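Local structure of DNA polymerase sliding clamp 2 (Thermococcus kodakarensis, 3LX2) at residues V6-R11 against M233-G238; L229-Y232 against G238-S241; F13-A18 against L209-D214; G102-G105 against T109-K112; S65-A70 against L91-E96. The protein forms a homotrimeric ring around DNA and probably serves as a moving platform that tethers the DNA polymerase and other processing proteins during replication. One frame throughout, in Å; residues are numbered along the deposited sequence.

How the contacts relate
From the N terminus, the chain enters the widest loop at V6-R11, which contact 1 closes at the far end of the sequence against M233-G238. Contact 3 begins next, on the same helix 10-21, and nests inside that loop; within contact 3 lie contacts 5 and 4, one after the other. The segments of contact 2, a late hairpin, lie either side of 233-237, and the second begins at G238, shared with contact 1. Contacts 1 and 3 tie the N-terminal part to the C-terminal part, with contact 2 in the long sheet common to both. Contact 5 joins that sheet to the five-stranded sheet of the N-terminal part, and contact 4 lies at the edge the latter has within this chain.

Contact 1 (V6-R11 against M233-G238); sequences VFDSAR and MVRDAG. With SO4 (sulfate ion), chain E.
D8 and R235 meet in a salt bridge in which a single carboxylate oxygen does the work: R235 NH2 donates to D8 OD1 at 2.7 Å with an N-H...O angle of 165°. OD1 receives it through its syn lone pair and lies almost in the guanidinium plane, although the two flat groups are turned 50° against each other. The second link, from R235 NH1 to the same OD1, is weak at 3.3 Å. Against one guanidinium face sits the end of F7, its CZ 3.6 Å from R235 CZ, with ring and guanidinium planes 25° apart. R235 gets there with a chain extended from CG to NE, and its NH2 also pairs with E12. S9, the N-cap residue of helix 10-21, touches NH2 through CB while its OG caps E12 N. A sulfate takes weak bonds from R11 NH1; its 2.3 Å approach to S9 OG is doubtful. Farther out, R235 projects from a turn that runs into a classic beta bulge, where A237 and G238 both face V234. One guanidinium, resting on the F7 ring, is shared by two carboxylates, which would probably favour its charged form as it joins the helix start to the hairpin turn.

Contact 2 (L229-Y232 against G238-S241); sequences LLKY and GEVS
V240 lies over one face of the Y232 ring, with CB 4.0 Å from the ring centroid and 14° off its normal, a CH-pi contact displaced toward the ring's rim. Y232 reaches this position by setting CG between its backbone N and carbonyl carbon (chi1 52°), which stands the ring beside the valine so that both side chains run the same way. V240 turns CG1 to the opposite side from its own N, and that methyl approaches Y232 CZ while CG2 approaches CE2. The backbone supports the pair: Y232 N donates to V240 O at 2.7 Å and V240 N returns a bond to Y232 O at 2.8 Å, making this the hydrogen-bonded pair of a beta hairpin, strands 228-234 and 238-244, whose segments run 157° apart. The hairpin belongs to the long sheet of the PCNA fold that continues from one domain into the other: strand 217-222 flanks it in the C-terminal part and strand 47-54 in the N-terminal part. Helix 10-21 covers the Y232 and V240 side, with L16 on the valine and T19 on the tyrosine. On the other face K231 stretches fully from CG onward, running past S241 OG, which is 3.9 Å from K231 CG. Its NZ then arrives diagonally at E239 OE2, 2.8 Å away, in a salt bridge whose hydrogen bond is weak. Farther along, L229 CD1 rests 3.9 Å from S241 CB.

Contact 3 (F13-A18 against L209-D214); sequences FESLIA and LRSLAD. With SO4 (sulfate ion), chain D.
The flat group at the centre of this contact is the carbonyl of S15, approached obliquely by the hydroxyl of S211: the donor stands 26° out of the carbonyl plane and the C=O...OG angle is 124°. S211 OG donates to S15 O over a short 2.5 Å. A second flat group, the D214 carboxylate, has a sulfate oxygen O1 over one face, 3.1 Å from D214 CG. Two anionic groups meet there, so this is not an attractive contact, and because O1 is also only 2.4 Å from D214 N its placement is doubtful. Back at the serine pair, S211 turns OG away from its own carbonyl carbon, which sends the hydroxyl at the helix while CB follows close behind. S15 OG lies alongside, 3.1 Å from S211 CB, and its chi1 of 138° is far from a staggered value. S15 OG and S211 OG, 3.5 Å apart, are not bonded, because the angle is poor. A18 CB, a turn further along the helix, also touches S211 OG at 3.8 Å. The contact thus brings helix 10-21 of the N-terminal part against the loop that follows helix 202-209 in the C-terminal part, while L212 just beyond S211 packs on Y232 of the hairpin 228-244. Chemically, T19 OG1 lies within bonding range of both S15 O and S211 OG, and its one proton can serve only one of them at a time; a small polar network, with little apolar surface, bridges the two halves of the subunit.

Contact 4 (G102-G105 against T109-K112); sequences GLLG and TWFK
Backbone hydrogen bonds carry L103 and T109 as a hydrogen-bonded antiparallel pair: L103 N donates to T109 O at 2.6 Å, and T109 N returns to L103 O at 3.0 Å with an N-H...O angle of 170°. The neighbouring G102 and W110 form a non-hydrogen-bonded pair with CA atoms 4.2 Å apart, and there a weaker polar contact appears, G102 CA pointing its hydrogen at T109 O over 3.1 Å. Apolar packing centres on the indole. W110 sets CG opposite its carbonyl carbon (chi1 -68°), which swings the six-membered ring back over its partner strand, where CE3 comes to 3.5 Å from G102 CA. The glycine, having no side chain, lets the ring come down on the backbone. L104, two residues further along that strand, adds a methyl: L104 CD2 lies 3.9 Å from W110 CZ2, also near the rim of the ring. On the opposite face of the sheet the side chains stand as neighbours, L103 CB being 4.4 Å from T109 CB. Polar partners of another subunit complete the set: T109 OG1 and T177 OG1 of the second subunit are hydrogen-bonded to each other, and K112 O bonds to S173 OG of the second subunit. Strand 108-114 is the edge strand of its sheet within the chain, and residues T109 to K112 pair antiparallel with a strand of that subunit. This is the beta hairpin at a subunit interface characteristic of PCNA rings, where the sheet runs on from one monomer into the next.

Contact 5 (S65-A70 against L91-E96); sequences SEEAIA and LRKGGE
The long sheet shared by both parts and the five-stranded sheet of the N-terminal part face each other here, and a lysine-glutamate salt bridge links their strands 67-72 and 88-93, whose closest CA atoms, those of I69 and K93, are still 9.5 Å apart. Side chains alone make the join. E67 OE1 accepts K93 NZ at 3.1 Å, met on the syn side and 18° out of the carboxylate plane. E67 stretches toward it with an extended chain, and the two side chains cross at about a right angle. K93 runs straight until its last torsion, where chi4 of -65° folds the ammonium back. That bend also lets NZ donate to G94 O, 3.2 Å away and almost in line with the C=O bond. The lysine nitrogen is therefore gripped by two oxygens, one from each segment. Nearer the backbone of K93, its aliphatic part slides along I69, with CD 3.9 Å from I69 CG2. F3 of strand 3-7 packs on both I69 and K93, while L115 adds to the lysine's apolar surroundings. Strand 67-72, an edge strand of the long sheet, pairs with strand 26-31, whereas strand 88-93 sits between strands 3-7 and 98-104 of the other sheet.

Contact 1 (V6-R11 against M233-G238)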
# COMPACT_ATOMS: atom_id res chain seq x y z
N VAL A 6 6.07 25.50 -19.66
CA VAL A 6 5.60 25.35 -18.31
C VAL A 6 4.23 24.73 -18.34
O VAL A 6 3.32 25.28 -19.00
CB VAL A 6 5.46 26.72 -17.60
CG1 VAL A 6 5.04 26.48 -16.20
CG2 VAL A 6 6.79 27.54 -17.63
N PHE A 7 4.08 23.58 -17.66
CA PHE A 7 2.78 22.94 -17.55
C PHE A 7 2.34 22.99 -16.09
O PHE A 7 3.12 22.76 -15.20
CB PHE A 7 2.87 21.49 -18.12
CG PHE A 7 1.52 20.78 -18.27
CD1 PHE A 7 0.57 21.21 -19.19
CD2 PHE A 7 1.22 19.64 -17.50
CE1 PHE A 7 -0.70 20.51 -19.34
CE2 PHE A 7 -0.01 18.93 -17.64
CZ PHE A 7 -0.98 19.36 -18.57
N ASP A 8 1.09 23.29 -15.81
CA ASP A 8 0.73 23.52 -14.41
C ASP A 8 0.41 22.28 -13.58
O ASP A 8 -0.03 22.38 -12.43
CB ASP A 8 -0.41 24.53 -14.27
CG ASP A 8 -1.65 24.03 -14.91
OD1 ASP A 8 -1.71 22.82 -15.21
OD2 ASP A 8 -2.58 24.84 -15.08
N SER A 9 0.63 21.09 -14.14
CA SER A 9 0.49 19.88 -13.32
C SER A 9 1.50 18.78 -13.69
O SER A 9 1.27 17.97 -14.61
CB SER A 9 -0.95 19.37 -13.36
OG SER A 9 -1.10 18.23 -12.55
N ALA A 10 2.60 18.76 -12.95
CA ALA A 10 3.62 17.77 -13.17
C ALA A 10 3.05 16.33 -13.05
O ALA A 10 3.46 15.43 -13.76
CB ALA A 10 4.75 18.00 -12.23
N ARG A 11 2.09 16.17 -12.15
CA ARG A 11 1.43 14.89 -11.87
C ARG A 11 0.58 14.42 -13.01
O ARG A 11 0.69 13.27 -13.37
CB ARG A 11 0.55 14.95 -10.62
CG ARG A 11 1.20 14.47 -9.34
CD ARG A 11 0.39 15.12 -8.31
NE ARG A 11 -0.06 14.29 -7.20
CZ ARG A 11 -1.24 14.43 -6.58
NH1 ARG A 11 -2.19 15.29 -6.99
NH2 ARG A 11 -1.47 13.68 -5.54
N MET A 233 -8.50 12.32 -25.29
CA MET A 233 -8.40 13.77 -25.41
C MET A 233 -7.77 14.27 -24.13
O MET A 233 -8.13 13.80 -23.07
CB MET A 233 -9.77 14.38 -25.59
CG MET A 233 -10.40 13.99 -26.89
SD MET A 233 -9.21 14.02 -28.23
CE MET A 233 -10.33 14.17 -29.64
N VAL A 234 -6.77 15.14 -24.22
CA VAL A 234 -6.14 15.66 -22.96
C VAL A 234 -6.49 17.13 -22.78
O VAL A 234 -6.20 17.96 -23.63
CB VAL A 234 -4.64 15.25 -22.77
CG1 VAL A 234 -4.04 14.70 -24.05
CG2 VAL A 234 -3.78 16.39 -22.17
N ARG A 235 -7.21 17.41 -21.71
CA ARG A 235 -7.85 18.71 -21.47
C ARG A 235 -8.49 19.32 -22.70
O ARG A 235 -8.30 20.52 -22.96
CB ARG A 235 -6.85 19.72 -20.90
CG ARG A 235 -6.38 19.45 -19.48
CD ARG A 235 -5.36 20.49 -19.13
NE ARG A 235 -4.68 20.22 -17.88
CZ ARG A 235 -3.83 21.07 -17.31
NH1 ARG A 235 -3.57 22.24 -17.91
NH2 ARG A 235 -3.25 20.75 -16.16
N ASP A 236 -9.25 18.52 -23.44
CA ASP A 236 -10.01 19.06 -24.57
C ASP A 236 -9.12 19.93 -25.43
O ASP A 236 -9.30 21.17 -25.50
CB ASP A 236 -11.23 19.89 -24.08
CG ASP A 236 -12.59 19.24 -24.44
OD1 ASP A 236 -12.83 18.06 -24.04
OD2 ASP A 236 -13.43 19.92 -25.10
N ALA A 237 -8.14 19.27 -26.06
CA ALA A 237 -7.12 19.90 -26.93
C ALA A 237 -6.02 18.91 -27.28
O ALA A 237 -5.76 18.65 -28.43
CB ALA A 237 -6.53 21.17 -26.31
N GLY A 238 -5.34 18.37 -26.28
CA GLY A 238 -4.39 17.27 -26.57
C GLY A 238 -5.06 16.01 -27.11
O GLY A 238 -6.21 15.75 -26.81
S SO4 E . -2.46 18.04 -9.29
O1 SO4 E . -2.32 17.67 -10.66
O2 SO4 E . -1.19 17.90 -8.56
O3 SO4 E . -2.85 19.46 -9.36
O4 SO4 E . -3.48 17.21 -8.59

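Contact 2 (L229-Y232 against G238-S241)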
# COMPACT_ATOMS: atom_id res chain seq x y z
N LEU A 229 -7.95 1.16 -32.26
CA LEU A 229 -7.63 2.53 -31.75
C LEU A 229 -8.19 2.78 -30.36
O LEU A 229 -9.34 2.50 -30.09
CB LEU A 229 -8.06 3.65 -32.70
CG LEU A 229 -7.95 5.09 -32.12
CD1 LEU A 229 -6.47 5.59 -31.94
CD2 LEU A 229 -8.81 6.17 -32.85
N LEU A 230 -7.35 3.28 -29.47
CA LEU A 230 -7.81 3.85 -28.21
C LEU A 230 -7.16 5.23 -28.15
O LEU A 230 -5.92 5.38 -28.22
CB LEU A 230 -7.36 3.05 -27.00
CG LEU A 230 -7.65 1.57 -26.77
CD1 LEU A 230 -7.24 1.23 -25.37
CD2 LEU A 230 -9.12 1.26 -26.94
N LYS A 231 -8.03 6.23 -28.04
CA LYS A 231 -7.66 7.62 -28.10
C LYS A 231 -8.20 8.35 -26.86
O LYS A 231 -9.39 8.19 -26.49
CB LYS A 231 -8.21 8.23 -29.37
CG LYS A 231 -8.11 9.77 -29.50
CD LYS A 231 -8.53 10.11 -30.94
CE LYS A 231 -8.58 11.60 -31.18
NZ LYS A 231 -8.47 11.89 -32.64
N TYR A 232 -7.33 9.11 -26.22
CA TYR A 232 -7.79 10.04 -25.20
C TYR A 232 -7.47 11.50 -25.44
O TYR A 232 -6.33 11.86 -25.80
CB TYR A 232 -7.50 9.59 -23.76
CG TYR A 232 -6.09 9.17 -23.30
CD1 TYR A 232 -5.67 7.82 -23.36
CD2 TYR A 232 -5.23 10.09 -22.65
CE1 TYR A 232 -4.39 7.40 -22.87
CE2 TYR A 232 -3.93 9.66 -22.14
CZ TYR A 232 -3.53 8.33 -22.25
OH TYR A 232 -2.30 7.91 -21.75
N GLY A 238 -5.34 18.37 -26.28
CA GLY A 238 -4.39 17.27 -26.57
C GLY A 238 -5.06 16.01 -27.11
O GLY A 238 -6.21 15.75 -26.81
N GLU A 239 -4.33 15.23 -27.90
CA GLU A 239 -4.75 13.89 -28.31
C GLU A 239 -3.70 12.93 -27.86
O GLU A 239 -2.56 13.25 -27.88
CB GLU A 239 -4.76 13.79 -29.82
CG GLU A 239 -5.96 14.41 -30.54
CD GLU A 239 -6.03 13.99 -32.02
OE1 GLU A 239 -5.07 13.31 -32.51
OE2 GLU A 239 -7.04 14.35 -32.67
N VAL A 240 -4.10 11.73 -27.48
CA VAL A 240 -3.20 10.58 -27.31
C VAL A 240 -3.87 9.33 -27.86
O VAL A 240 -4.95 8.94 -27.43
CB VAL A 240 -2.79 10.30 -25.84
CG1 VAL A 240 -1.75 9.20 -25.81
CG2 VAL A 240 -2.23 11.51 -25.21
N SER A 241 -3.17 8.70 -28.79
CA SER A 241 -3.69 7.67 -29.66
C SER A 241 -2.75 6.50 -29.66
O SER A 241 -1.55 6.67 -29.87
CB SER A 241 -3.73 8.18 -31.08
OG SER A 241 -4.59 9.30 -31.18

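Contact 3 (F13-A18 against L209-D214)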
# COMPACT_ATOMS: atom_id res chain seq x y z
N PHE A 13 1.22 15.25 -16.00
CA PHE A 13 2.24 14.85 -17.00
C PHE A 13 2.95 13.55 -16.67
O PHE A 13 3.34 12.80 -17.57
CB PHE A 13 3.29 15.93 -17.11
CG PHE A 13 3.84 16.09 -18.46
CD1 PHE A 13 5.03 15.47 -18.81
CD2 PHE A 13 3.22 16.92 -19.40
CE1 PHE A 13 5.60 15.66 -20.08
CE2 PHE A 13 3.80 17.10 -20.72
CZ PHE A 13 5.00 16.43 -21.04
N GLU A 14 3.17 13.30 -15.37
CA GLU A 14 3.72 12.02 -14.89
C GLU A 14 2.93 10.85 -15.49
O GLU A 14 3.47 9.82 -15.81
CB GLU A 14 3.59 11.98 -13.37
CG GLU A 14 4.16 10.74 -12.65
CD GLU A 14 3.22 9.56 -12.71
OE1 GLU A 14 2.02 9.78 -12.91
OE2 GLU A 14 3.67 8.40 -12.61
N SER A 15 1.64 11.05 -15.63
CA SER A 15 0.75 10.02 -15.90
C SER A 15 0.73 9.66 -17.40
O SER A 15 0.61 8.50 -17.81
CB SER A 15 -0.61 10.41 -15.31
OG SER A 15 -1.56 10.03 -16.25
N LEU A 16 0.91 10.66 -18.25
CA LEU A 16 1.27 10.42 -19.63
C LEU A 16 2.62 9.74 -19.76
O LEU A 16 2.81 8.84 -20.60
CB LEU A 16 1.38 11.75 -20.31
CG LEU A 16 1.71 11.70 -21.79
CD1 LEU A 16 0.51 11.19 -22.59
CD2 LEU A 16 2.12 13.13 -22.23
N ILE A 17 3.59 10.15 -18.97
CA ILE A 17 4.90 9.54 -19.17
C ILE A 17 4.87 8.08 -18.75
O ILE A 17 5.55 7.23 -19.38
CB ILE A 17 6.03 10.36 -18.53
CG1 ILE A 17 6.13 11.74 -19.19
CG2 ILE A 17 7.36 9.70 -18.67
CD1 ILE A 17 6.21 11.67 -20.63
N ALA A 18 4.06 7.79 -17.71
CA ALA A 18 3.89 6.45 -17.16
C ALA A 18 3.31 5.52 -18.25
O ALA A 18 3.72 4.39 -18.40
CB ALA A 18 3.02 6.46 -15.87
N LEU A 209 -4.46 1.87 -20.39
CA LEU A 209 -5.59 2.41 -19.59
C LEU A 209 -5.27 2.69 -18.12
O LEU A 209 -6.07 3.27 -17.42
CB LEU A 209 -6.79 1.43 -19.62
CG LEU A 209 -7.39 1.03 -21.00
CD1 LEU A 209 -8.29 -0.25 -20.96
CD2 LEU A 209 -8.11 2.22 -21.74
N ARG A 210 -4.10 2.30 -17.64
CA ARG A 210 -3.83 2.45 -16.19
C ARG A 210 -3.71 3.87 -15.66
O ARG A 210 -4.18 4.13 -14.58
CB ARG A 210 -2.64 1.62 -15.76
CG ARG A 210 -2.42 1.58 -14.25
CD ARG A 210 -1.18 0.68 -13.91
NE ARG A 210 -1.52 -0.74 -13.96
CZ ARG A 210 -1.07 -1.61 -14.87
NH1 ARG A 210 -0.24 -1.23 -15.85
NH2 ARG A 210 -1.45 -2.88 -14.79
N SER A 211 -3.08 4.77 -16.40
CA SER A 211 -3.00 6.20 -15.96
C SER A 211 -4.35 6.95 -15.87
O SER A 211 -4.56 7.71 -14.95
CB SER A 211 -2.06 7.01 -16.85
OG SER A 211 -0.71 6.70 -16.59
N LEU A 212 -5.24 6.70 -16.81
CA LEU A 212 -6.53 7.37 -16.87
C LEU A 212 -7.40 7.19 -15.62
O LEU A 212 -7.34 6.14 -14.94
CB LEU A 212 -7.29 6.86 -18.10
CG LEU A 212 -6.59 7.09 -19.44
CD1 LEU A 212 -7.52 6.58 -20.46
CD2 LEU A 212 -6.29 8.58 -19.66
N ALA A 213 -8.20 8.20 -15.32
CA ALA A 213 -9.13 8.09 -14.19
C ALA A 213 -10.44 7.47 -14.72
O ALA A 213 -10.73 7.61 -15.93
CB ALA A 213 -9.39 9.46 -13.56
N ASP A 214 -11.22 6.79 -13.85
CA ASP A 214 -12.35 5.98 -14.35
C ASP A 214 -13.27 6.80 -15.21
O ASP A 214 -13.92 6.29 -16.14
CB ASP A 214 -13.15 5.34 -13.24
CG ASP A 214 -12.43 4.18 -12.58
OD1 ASP A 214 -11.44 3.62 -13.12
OD2 ASP A 214 -12.86 3.84 -11.47
S SO4 D . -10.30 7.40 -10.46
O1 SO4 D . -10.63 6.47 -11.54
O2 SO4 D . -8.90 7.79 -10.51
O3 SO4 D . -11.22 8.55 -10.60
O4 SO4 D . -10.46 6.74 -9.16

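Contact 4 (G102-G105 against T109-K112)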
# COMPACT_ATOMS: atom_id res chain seq x y z
N GLY A 102 12.20 21.05 -14.10
CA GLY A 102 11.97 21.66 -12.83
C GLY A 102 10.66 21.27 -12.21
O GLY A 102 9.68 21.08 -12.90
N LEU A 103 10.66 21.16 -10.89
CA LEU A 103 9.42 20.83 -10.15
C LEU A 103 9.21 21.95 -9.15
O LEU A 103 10.01 22.12 -8.23
CB LEU A 103 9.55 19.47 -9.44
CG LEU A 103 9.71 18.21 -10.32
CD1 LEU A 103 9.85 16.94 -9.42
CD2 LEU A 103 8.52 17.99 -11.21
N LEU A 104 8.17 22.75 -9.34
CA LEU A 104 8.06 23.96 -8.54
C LEU A 104 6.89 23.86 -7.57
O LEU A 104 5.74 23.77 -7.99
CB LEU A 104 7.95 25.22 -9.44
CG LEU A 104 8.85 25.29 -10.70
CD1 LEU A 104 8.91 26.68 -11.29
CD2 LEU A 104 10.25 24.81 -10.49
N GLY A 105 7.21 23.83 -6.28
CA GLY A 105 6.19 23.75 -5.23
C GLY A 105 6.56 24.59 -4.01
O GLY A 105 6.91 25.76 -4.15
N THR A 109 12.85 22.24 -7.36
CA THR A 109 13.81 21.16 -7.63
C THR A 109 14.04 21.14 -9.16
O THR A 109 13.06 21.22 -9.96
CB THR A 109 13.24 19.82 -7.11
OG1 THR A 109 13.22 19.82 -5.67
CG2 THR A 109 14.12 18.67 -7.53
N TRP A 110 15.33 21.09 -9.55
CA TRP A 110 15.75 21.28 -10.93
C TRP A 110 16.73 20.21 -11.28
O TRP A 110 17.84 20.13 -10.70
CB TRP A 110 16.42 22.64 -11.19
CG TRP A 110 15.57 23.87 -11.10
CD1 TRP A 110 15.45 24.71 -9.99
CD2 TRP A 110 14.71 24.43 -12.11
NE1 TRP A 110 14.60 25.76 -10.28
CE2 TRP A 110 14.12 25.61 -11.55
CE3 TRP A 110 14.43 24.10 -13.44
CZ2 TRP A 110 13.26 26.43 -12.27
CZ3 TRP A 110 13.57 24.90 -14.15
CH2 TRP A 110 12.98 26.06 -13.56
N PHE A 111 16.32 19.36 -12.21
CA PHE A 111 17.11 18.26 -12.69
C PHE A 111 17.66 18.58 -14.05
O PHE A 111 17.02 19.27 -14.85
CB PHE A 111 16.20 17.06 -12.92
CG PHE A 111 15.91 16.30 -11.71
CD1 PHE A 111 16.81 15.35 -11.25
CD2 PHE A 111 14.75 16.55 -10.98
CE1 PHE A 111 16.55 14.65 -10.07
CE2 PHE A 111 14.50 15.87 -9.82
CZ PHE A 111 15.40 14.91 -9.38
N LYS A 112 18.80 17.99 -14.33
CA LYS A 112 19.30 17.97 -15.72
C LYS A 112 19.53 16.54 -16.22
O LYS A 112 20.25 15.74 -15.57
CB LYS A 112 20.55 18.81 -15.86
CG LYS A 112 20.18 20.24 -16.11
CD LYS A 112 21.37 21.07 -16.56
CE LYS A 112 22.18 21.47 -15.35
NZ LYS A 112 22.93 22.72 -15.63

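Contact 5 (S65-A70 against L91-E96)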
# COMPACT_ATOMS: atom_id res chain seq x y z
N SER A 65 14.07 27.88 -32.09
CA SER A 65 14.20 26.86 -33.10
C SER A 65 13.47 25.58 -32.68
O SER A 65 13.68 25.06 -31.59
CB SER A 65 15.66 26.57 -33.40
OG SER A 65 16.10 27.35 -34.50
N GLU A 66 12.63 25.08 -33.59
CA GLU A 66 12.00 23.80 -33.47
C GLU A 66 13.00 22.70 -33.61
O GLU A 66 13.82 22.72 -34.52
CB GLU A 66 11.00 23.63 -34.61
CG GLU A 66 10.25 24.92 -34.97
CD GLU A 66 8.99 24.66 -35.77
OE1 GLU A 66 9.11 24.08 -36.89
OE2 GLU A 66 7.89 25.06 -35.28
N GLU A 67 12.91 21.70 -32.74
CA GLU A 67 13.77 20.55 -32.78
C GLU A 67 13.19 19.36 -32.02
O GLU A 67 12.34 19.52 -31.12
CB GLU A 67 15.16 20.89 -32.25
CG GLU A 67 15.21 21.23 -30.78
CD GLU A 67 16.60 20.97 -30.17
OE1 GLU A 67 17.16 21.90 -29.54
OE2 GLU A 67 17.14 19.83 -30.33
N ALA A 68 13.68 18.18 -32.40
CA ALA A 68 13.44 16.93 -31.71
C ALA A 68 14.43 16.71 -30.61
O ALA A 68 15.65 16.76 -30.85
CB ALA A 68 13.53 15.79 -32.69
N ILE A 69 13.93 16.43 -29.42
CA ILE A 69 14.76 15.93 -28.32
C ILE A 69 14.39 14.50 -27.99
O ILE A 69 13.25 14.06 -28.23
CB ILE A 69 14.63 16.77 -27.04
CG1 ILE A 69 13.17 17.06 -26.74
CG2 ILE A 69 15.47 18.05 -27.15
CD1 ILE A 69 12.95 17.76 -25.43
N ALA A 70 15.33 13.78 -27.41
CA ALA A 70 15.15 12.39 -27.13
C ALA A 70 15.80 12.08 -25.79
O ALA A 70 16.86 12.60 -25.47
CB ALA A 70 15.77 11.52 -28.26
N LEU A 91 9.81 22.42 -18.44
CA LEU A 91 10.79 21.82 -19.31
C LEU A 91 11.56 22.91 -20.04
O LEU A 91 10.97 23.80 -20.66
CB LEU A 91 10.14 20.88 -20.30
CG LEU A 91 9.21 19.80 -19.72
CD1 LEU A 91 8.38 19.17 -20.89
CD2 LEU A 91 10.02 18.76 -19.00
N ARG A 92 12.87 22.82 -19.97
CA ARG A 92 13.71 23.89 -20.43
C ARG A 92 14.99 23.40 -21.08
O ARG A 92 15.72 22.56 -20.53
CB ARG A 92 14.04 24.79 -19.26
CG ARG A 92 14.90 25.91 -19.67
CD ARG A 92 15.52 26.50 -18.45
NE ARG A 92 14.57 27.31 -17.71
CZ ARG A 92 14.70 27.61 -16.44
NH1 ARG A 92 15.74 27.14 -15.73
NH2 ARG A 92 13.78 28.37 -15.86
N LYS A 93 15.26 23.93 -22.27
CA LYS A 93 16.46 23.59 -22.99
C LYS A 93 17.13 24.86 -23.46
O LYS A 93 16.48 25.74 -24.06
CB LYS A 93 16.19 22.69 -24.18
CG LYS A 93 17.49 22.21 -24.82
CD LYS A 93 17.26 21.30 -25.99
CE LYS A 93 18.59 20.98 -26.68
NZ LYS A 93 19.20 22.20 -27.29
N GLY A 94 18.42 24.94 -23.15
CA GLY A 94 19.27 26.00 -23.62
C GLY A 94 20.32 25.49 -24.59
O GLY A 94 20.05 24.60 -25.43
N GLY A 95 21.51 26.07 -24.47
CA GLY A 95 22.66 25.75 -25.32
C GLY A 95 23.10 24.30 -25.31
O GLY A 95 23.13 23.65 -26.37
N GLU A 96 23.43 23.77 -24.13
CA GLU A 96 24.00 22.41 -24.03
C GLU A 96 23.03 21.28 -24.44
O GLU A 96 21.89 21.54 -24.88
CB GLU A 96 24.58 22.15 -22.63
CG GLU A 96 26.01 22.69 -22.38
CD GLU A 96 26.05 23.90 -21.42
OE1 GLU A 96 26.44 23.73 -20.23
OE2 GLU A 96 25.70 25.01 -21.87